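Local coordinates for metallocarboxypeptidase (Trypanosoma cruzi, PDB 3DWC), which probably removes single amino acids, other than proline, from the C-terminal ends of peptides as a metal-dependent carboxypeptidase of the M32 family, at residues H361-L364 with R365-E369; P383-W386 with N387-M390. One frame throughout, in Å; residues are numbered along the deposited sequence.

Contact 1: residues H361-L364 with R365-E369; sequences HVML and RYEIE
R365 runs back along its own helix to H361, one turn earlier, with CG set beside its backbone N (chi1 -66°). Its chain, extended from CG to NE, passes H361 O and brings NH2 to the edge of the imidazole, where NH2 donates to H361 O at 2.8 Å. That carbonyl oxygen lies close to the guanidinium plane, but NH2 stands above the carbonyl plane, 47° out of it. A water ties the two side chains together: it accepts from R365 NH2 at 2.9 Å and is hydrogen-bonded to H361 ND1 at 2.8 Å, in the ring plane. NE forms a salt bridge with D409, so the guanidinium is fixed at several points. Y366 CB lies 3.4 Å from M363 O, and its ring stacks with F175. E367 carries its carboxylate across M363, where OE1 lies 3.2 Å from M363 CG; its charge is met by R179 and K389, and Y393 OH bonds to OE2. I368 then lies alongside L364, the two CD1 methyls pressed to 3.4 Å. This buried stretch of helix 358-374 is flanked by helix 168-196, which touches V362, M363 and Y366, by helix 382-394 along H361, M363, L364 and R365, and by helix 421-441 against V362 and Y366.

Contact 2: residues P383-W386 with N387-M390; sequences PRVW and NEKM
Two i to i+4 side-chain pairs, a salt bridge and a Met-aromatic contact, mark different faces of the amphipathic helix 382-394. On the exposed face R384 reaches forward one turn to E388. Bends at chi2 (-111°) and chi3 (-50°) turn the arginine chain round towards the glutamate, whose own chain is extended beyond CG. R384 NH1 donates to E388 OE1 over 3.2 Å with a fairly straight N-H...O angle of 162°. The oxygen sits almost in the guanidinium plane, yet NH1 meets the carboxylate from above its plane, and the two flat groups stand nearly perpendicular. V385 CG2 lies 3.8 Å above the centre of one guanidinium face, and NH2 of the same arginine forms a second salt bridge, with E381.

V385 lies side by side with K389, its CG1 3.6 Å from K389 CE, while the lysine's NZ goes on to E367. On the buried face M390 lies alongside W386: its CG is 3.6 Å from W386 CD1, and its SD is 5.0 Å from the centroid of the five-membered ring, approaching obliquely. The backbone supports these pairs with regular helical bonds, among them M390 N to W386 O at 2.9 Å. N387 is held from outside the helix: its OD1 accepts from T398 N, in the loop after helix 382-394.

The indole packs against L364, R365 and I368 of helix 358-374 and against T398 and C406 of nearby loops, and M390 touches L364 and L348, so this face joins the helix to the protein interior, whereas R384 and E388 lie on the outer side.

How the contacts relate
Contact 1 comes first along the chain, on helix 358-374, and contact 2 follows on the next helix, 382-394; their centres are about 10 Å apart, on the same side of the chain's centre. The two helices pack directly. E367 OE2 and K389 NZ form a salt bridge of 2.7 Å between them, and L364 CD2 touches M390 SD at 3.5 Å. W386 CZ2 lies 3.5 Å from R365 NH1, and W386 CE3 lies 3.8 Å from I368 CD1. Contact 1 is buried, its centre about 15 Å from that of the chain, with the V362 side chain about 11 Å from the bound cobalt; contact 2 is partly buried, its centre about 24 Å from that of this mainly helical metallopeptidase.

Contact 1: residues H361-L364 with R365-E369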
ATOM      1  N   HIS B 361      11.487  19.972 -27.861  1.00 29.81           N
ATOM      2  CA  HIS B 361      12.002  18.651 -27.486  1.00 30.25           C
ATOM      3  C   HIS B 361      11.007  17.553 -27.883  1.00 30.75           C
ATOM      4  O   HIS B 361      11.385  16.505 -28.370  1.00 31.45           O
ATOM      5  CB  HIS B 361      12.273  18.571 -25.964  1.00 30.92           C
ATOM      6  CG  HIS B 361      13.421  19.433 -25.479  1.00 30.57           C
ATOM      7  ND1 HIS B 361      14.713  18.957 -25.331  1.00 30.99           N
ATOM      8  CD2 HIS B 361      13.458  20.730 -25.083  1.00 29.83           C
ATOM      9  CE1 HIS B 361      15.493  19.929 -24.895  1.00 31.00           C
ATOM     10  NE2 HIS B 361      14.751  21.009 -24.714  1.00 30.56           N
ATOM     11  N   VAL B 362       9.715  17.818 -27.704  1.00 31.24           N
ATOM     12  CA  VAL B 362       8.665  16.866 -28.032  1.00 30.27           C
ATOM     13  C   VAL B 362       8.567  16.726 -29.537  1.00 30.69           C
ATOM     14  O   VAL B 362       8.516  15.608 -30.055  1.00 30.33           O
ATOM     15  CB  VAL B 362       7.301  17.317 -27.406  1.00 30.13           C
ATOM     16  CG1 VAL B 362       6.127  16.476 -27.921  1.00 27.97           C
ATOM     17  CG2 VAL B 362       7.397  17.285 -25.857  1.00 27.75           C
ATOM     18  N   MET B 363       8.510  17.855 -30.242  1.00 30.40           N
ATOM     19  CA  MET B 363       8.409  17.823 -31.689  1.00 31.68           C
ATOM     20  C   MET B 363       9.510  16.964 -32.310  1.00 32.35           C
ATOM     21  O   MET B 363       9.275  16.119 -33.157  1.00 33.03           O
ATOM     22  CB  MET B 363       8.558  19.212 -32.282  1.00 31.10           C
ATOM     23  CG  MET B 363       8.503  19.197 -33.775  1.00 30.03           C
ATOM     24  SD  MET B 363       8.030  20.793 -34.429  1.00 31.74           S
ATOM     25  CE  MET B 363       9.488  21.765 -34.119  1.00 30.63           C
ATOM     26  N   LEU B 364      10.725  17.211 -31.901  1.00 33.59           N
ATOM     27  CA  LEU B 364      11.836  16.401 -32.399  1.00 34.49           C
ATOM     28  C   LEU B 364      11.739  14.897 -32.108  1.00 35.00           C
ATOM     29  O   LEU B 364      12.235  14.080 -32.897  1.00 35.68           O
ATOM     30  CB  LEU B 364      13.157  16.980 -31.930  1.00 34.39           C
ATOM     31  CG  LEU B 364      14.024  16.488 -30.795  1.00 35.86           C
ATOM     32  CD1 LEU B 364      14.620  15.091 -30.974  1.00 34.58           C
ATOM     33  CD2 LEU B 364      15.105  17.522 -30.723  1.00 35.03           C
ATOM     34  N   ARG B 365      11.127  14.516 -30.992  1.00 35.63           N
ATOM     35  CA  ARG B 365      10.972  13.098 -30.716  1.00 35.87           C
ATOM     36  C   ARG B 365       9.876  12.538 -31.590  1.00 36.25           C
ATOM     37  O   ARG B 365       9.987  11.416 -32.072  1.00 36.67           O
ATOM     38  CB  ARG B 365      10.711  12.834 -29.260  1.00 36.29           C
ATOM     39  CG  ARG B 365      11.871  13.193 -28.368  1.00 35.16           C
ATOM     40  CD  ARG B 365      11.417  13.389 -26.913  1.00 36.89           C
ATOM     41  NE  ARG B 365      12.542  13.392 -25.966  1.00 37.44           N
ATOM     42  CZ  ARG B 365      13.457  14.358 -25.936  1.00 36.29           C
ATOM     43  NH1 ARG B 365      14.460  14.310 -25.083  1.00 38.28           N
ATOM     44  NH2 ARG B 365      13.387  15.361 -26.789  1.00 33.97           N
ATOM     45  N   TYR B 366       8.829  13.325 -31.827  1.00 36.60           N
ATOM     46  CA  TYR B 366       7.760  12.895 -32.715  1.00 36.58           C
ATOM     47  C   TYR B 366       8.368  12.496 -34.103  1.00 36.97           C
ATOM     48  O   TYR B 366       8.182  11.374 -34.600  1.00 36.27           O
ATOM     49  CB  TYR B 366       6.667  13.983 -32.822  1.00 37.01           C
ATOM     50  CG  TYR B 366       5.727  13.718 -33.958  1.00 37.07           C
ATOM     51  CD1 TYR B 366       5.702  14.530 -35.069  1.00 39.72           C
ATOM     52  CD2 TYR B 366       4.904  12.583 -33.951  1.00 38.33           C
ATOM     53  CE1 TYR B 366       4.836  14.258 -36.142  1.00 38.95           C
ATOM     54  CE2 TYR B 366       4.048  12.314 -34.994  1.00 38.24           C
ATOM     55  CZ  TYR B 366       4.027  13.148 -36.082  1.00 37.95           C
ATOM     56  OH  TYR B 366       3.201  12.844 -37.105  1.00 38.22           O
ATOM     57  N   GLU B 367       9.156  13.407 -34.656  1.00 36.36           N
ATOM     58  CA  GLU B 367       9.672  13.290 -35.996  1.00 36.75           C
ATOM     59  C   GLU B 367      10.562  12.062 -36.177  1.00 37.04           C
ATOM     60  O   GLU B 367      10.399  11.298 -37.123  1.00 37.53           O
ATOM     61  CB  GLU B 367      10.393  14.593 -36.373  1.00 36.75           C
ATOM     62  CG  GLU B 367       9.385  15.710 -36.538  1.00 35.97           C
ATOM     63  CD  GLU B 367       9.952  17.111 -36.590  1.00 37.38           C
ATOM     64  OE1 GLU B 367       9.116  18.050 -36.685  1.00 37.17           O
ATOM     65  OE2 GLU B 367      11.188  17.293 -36.545  1.00 37.89           O
ATOM     66  N   ILE B 368      11.447  11.850 -35.222  1.00 36.46           N
ATOM     67  CA  ILE B 368      12.292  10.686 -35.209  1.00 36.36           C
ATOM     68  C   ILE B 368      11.486   9.387 -35.089  1.00 36.72           C
ATOM     69  O   ILE B 368      11.683   8.470 -35.902  1.00 36.94           O
ATOM     70  CB  ILE B 368      13.334  10.795 -34.095  1.00 35.81           C
ATOM     71  CG1 ILE B 368      14.285  11.950 -34.420  1.00 35.57           C
ATOM     72  CG2 ILE B 368      14.105   9.471 -33.953  1.00 36.58           C
ATOM     73  CD1 ILE B 368      14.965  12.539 -33.236  1.00 36.28           C
ATOM     74  N   GLU B 369      10.566   9.320 -34.126  1.00 36.44           N
ATOM     75  CA  GLU B 369       9.700   8.145 -33.960  1.00 37.60           C
ATOM     76  C   GLU B 369       8.948   7.793 -35.233  1.00 37.80           C
ATOM     77  O   GLU B 369       8.934   6.643 -35.684  1.00 36.49           O
ATOM     78  CB  GLU B 369       8.698   8.375 -32.814  1.00 37.80           C
ATOM     79  CG  GLU B 369       9.315   8.248 -31.443  1.00 37.13           C
ATOM     80  CD  GLU B 369       8.292   8.136 -30.345  1.00 38.34           C
ATOM     81  OE1 GLU B 369       7.074   8.318 -30.608  1.00 35.82           O
ATOM     82  OE2 GLU B 369       8.719   7.892 -29.201  1.00 37.84           O
TER
HETATM   83  O   HOH W   1      15.931  16.700 -26.329  1.00 26.95           O

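Contact 2: residues P383-W386 with N387-M390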
ATOM      1  N   PRO B 383      21.467   9.486 -33.566  1.00 43.40           N
ATOM      2  CA  PRO B 383      22.347  10.553 -33.051  1.00 43.02           C
ATOM      3  C   PRO B 383      22.567  11.712 -34.004  1.00 42.50           C
ATOM      4  O   PRO B 383      22.510  12.878 -33.592  1.00 42.25           O
ATOM      5  CB  PRO B 383      23.670   9.822 -32.808  1.00 42.70           C
ATOM      6  CG  PRO B 383      23.245   8.417 -32.523  1.00 42.93           C
ATOM      7  CD  PRO B 383      22.135   8.169 -33.486  1.00 43.39           C
ATOM      8  N   ARG B 384      22.820  11.380 -35.260  1.00 42.12           N
ATOM      9  CA  ARG B 384      23.009  12.380 -36.299  1.00 41.75           C
ATOM     10  C   ARG B 384      21.780  13.283 -36.419  1.00 40.76           C
ATOM     11  O   ARG B 384      21.885  14.503 -36.383  1.00 40.88           O
ATOM     12  CB  ARG B 384      23.301  11.677 -37.631  1.00 42.14           C
ATOM     13  CG  ARG B 384      23.947  12.550 -38.704  1.00 43.68           C
ATOM     14  CD  ARG B 384      22.999  12.836 -39.865  1.00 47.57           C
ATOM     15  NE  ARG B 384      22.376  11.609 -40.374  1.00 48.95           N
ATOM     16  CZ  ARG B 384      21.337  11.576 -41.207  1.00 49.40           C
ATOM     17  NH1 ARG B 384      20.792  12.698 -41.662  1.00 49.52           N
ATOM     18  NH2 ARG B 384      20.847  10.402 -41.590  1.00 49.59           N
ATOM     19  N   VAL B 385      20.617  12.663 -36.531  1.00 39.91           N
ATOM     20  CA  VAL B 385      19.357  13.369 -36.723  1.00 39.30           C
ATOM     21  C   VAL B 385      18.901  14.094 -35.438  1.00 38.82           C
ATOM     22  O   VAL B 385      18.285  15.137 -35.515  1.00 38.17           O
ATOM     23  CB  VAL B 385      18.261  12.376 -37.177  1.00 39.54           C
ATOM     24  CG1 VAL B 385      16.914  13.071 -37.277  1.00 39.85           C
ATOM     25  CG2 VAL B 385      18.644  11.715 -38.530  1.00 38.78           C
ATOM     26  N   TRP B 386      19.209  13.526 -34.273  1.00 38.05           N
ATOM     27  CA  TRP B 386      18.937  14.169 -32.978  1.00 37.96           C
ATOM     28  C   TRP B 386      19.669  15.490 -32.890  1.00 37.69           C
ATOM     29  O   TRP B 386      19.091  16.510 -32.492  1.00 36.47           O
ATOM     30  CB  TRP B 386      19.420  13.287 -31.837  1.00 37.64           C
ATOM     31  CG  TRP B 386      18.933  13.725 -30.519  1.00 37.37           C
ATOM     32  CD1 TRP B 386      19.420  14.735 -29.754  1.00 37.25           C
ATOM     33  CD2 TRP B 386      17.858  13.150 -29.797  1.00 36.33           C
ATOM     34  NE1 TRP B 386      18.701  14.832 -28.584  1.00 37.36           N
ATOM     35  CE2 TRP B 386      17.732  13.868 -28.590  1.00 36.78           C
ATOM     36  CE3 TRP B 386      16.972  12.097 -30.054  1.00 38.06           C
ATOM     37  CZ2 TRP B 386      16.770  13.569 -27.646  1.00 36.73           C
ATOM     38  CZ3 TRP B 386      15.988  11.798 -29.092  1.00 36.71           C
ATOM     39  CH2 TRP B 386      15.914  12.523 -27.911  1.00 37.67           C
ATOM     40  N   ASN B 387      20.946  15.450 -33.283  1.00 37.30           N
ATOM     41  CA  ASN B 387      21.801  16.633 -33.331  1.00 37.33           C
ATOM     42  C   ASN B 387      21.324  17.683 -34.348  1.00 37.57           C
ATOM     43  O   ASN B 387      21.348  18.890 -34.072  1.00 37.40           O
ATOM     44  CB  ASN B 387      23.236  16.220 -33.640  1.00 36.98           C
ATOM     45  CG  ASN B 387      24.161  17.413 -33.788  1.00 37.57           C
ATOM     46  OD1 ASN B 387      24.396  18.151 -32.836  1.00 39.17           O
ATOM     47  ND2 ASN B 387      24.664  17.622 -34.995  1.00 36.91           N
ATOM     48  N   GLU B 388      20.933  17.224 -35.536  1.00 37.63           N
ATOM     49  CA  GLU B 388      20.411  18.117 -36.577  1.00 37.96           C
ATOM     50  C   GLU B 388      19.217  18.917 -36.077  1.00 37.90           C
ATOM     51  O   GLU B 388      19.129  20.134 -36.246  1.00 37.82           O
ATOM     52  CB  GLU B 388      19.962  17.315 -37.799  1.00 37.98           C
ATOM     53  CG  GLU B 388      21.092  16.806 -38.683  1.00 37.92           C
ATOM     54  CD  GLU B 388      20.581  15.985 -39.869  1.00 39.33           C
ATOM     55  OE1 GLU B 388      21.347  15.796 -40.855  1.00 39.42           O
ATOM     56  OE2 GLU B 388      19.413  15.529 -39.814  1.00 40.10           O
ATOM     57  N   LYS B 389      18.272  18.189 -35.496  1.00 38.11           N
ATOM     58  CA  LYS B 389      17.043  18.764 -34.994  1.00 37.74           C
ATOM     59  C   LYS B 389      17.311  19.676 -33.810  1.00 37.63           C
ATOM     60  O   LYS B 389      16.701  20.733 -33.707  1.00 36.32           O
ATOM     61  CB  LYS B 389      16.044  17.652 -34.669  1.00 37.49           C
ATOM     62  CG  LYS B 389      15.460  17.022 -35.961  1.00 38.17           C
ATOM     63  CD  LYS B 389      14.626  15.766 -35.749  1.00 37.94           C
ATOM     64  CE  LYS B 389      14.047  15.232 -37.069  1.00 38.22           C
ATOM     65  NZ  LYS B 389      13.252  16.253 -37.847  1.00 39.67           N
ATOM     66  N   MET B 390      18.257  19.290 -32.954  1.00 37.72           N
ATOM     67  CA  MET B 390      18.583  20.069 -31.745  1.00 38.34           C
ATOM     68  C   MET B 390      19.182  21.429 -32.100  1.00 38.88           C
ATOM     69  O   MET B 390      18.784  22.457 -31.533  1.00 39.54           O
ATOM     70  CB  MET B 390      19.535  19.281 -30.814  1.00 38.18           C
ATOM     71  CG  MET B 390      18.852  18.237 -29.932  1.00 36.41           C
ATOM     72  SD  MET B 390      17.630  18.888 -28.724  1.00 36.15           S
ATOM     73  CE  MET B 390      18.654  19.986 -27.707  1.00 31.63           C
TER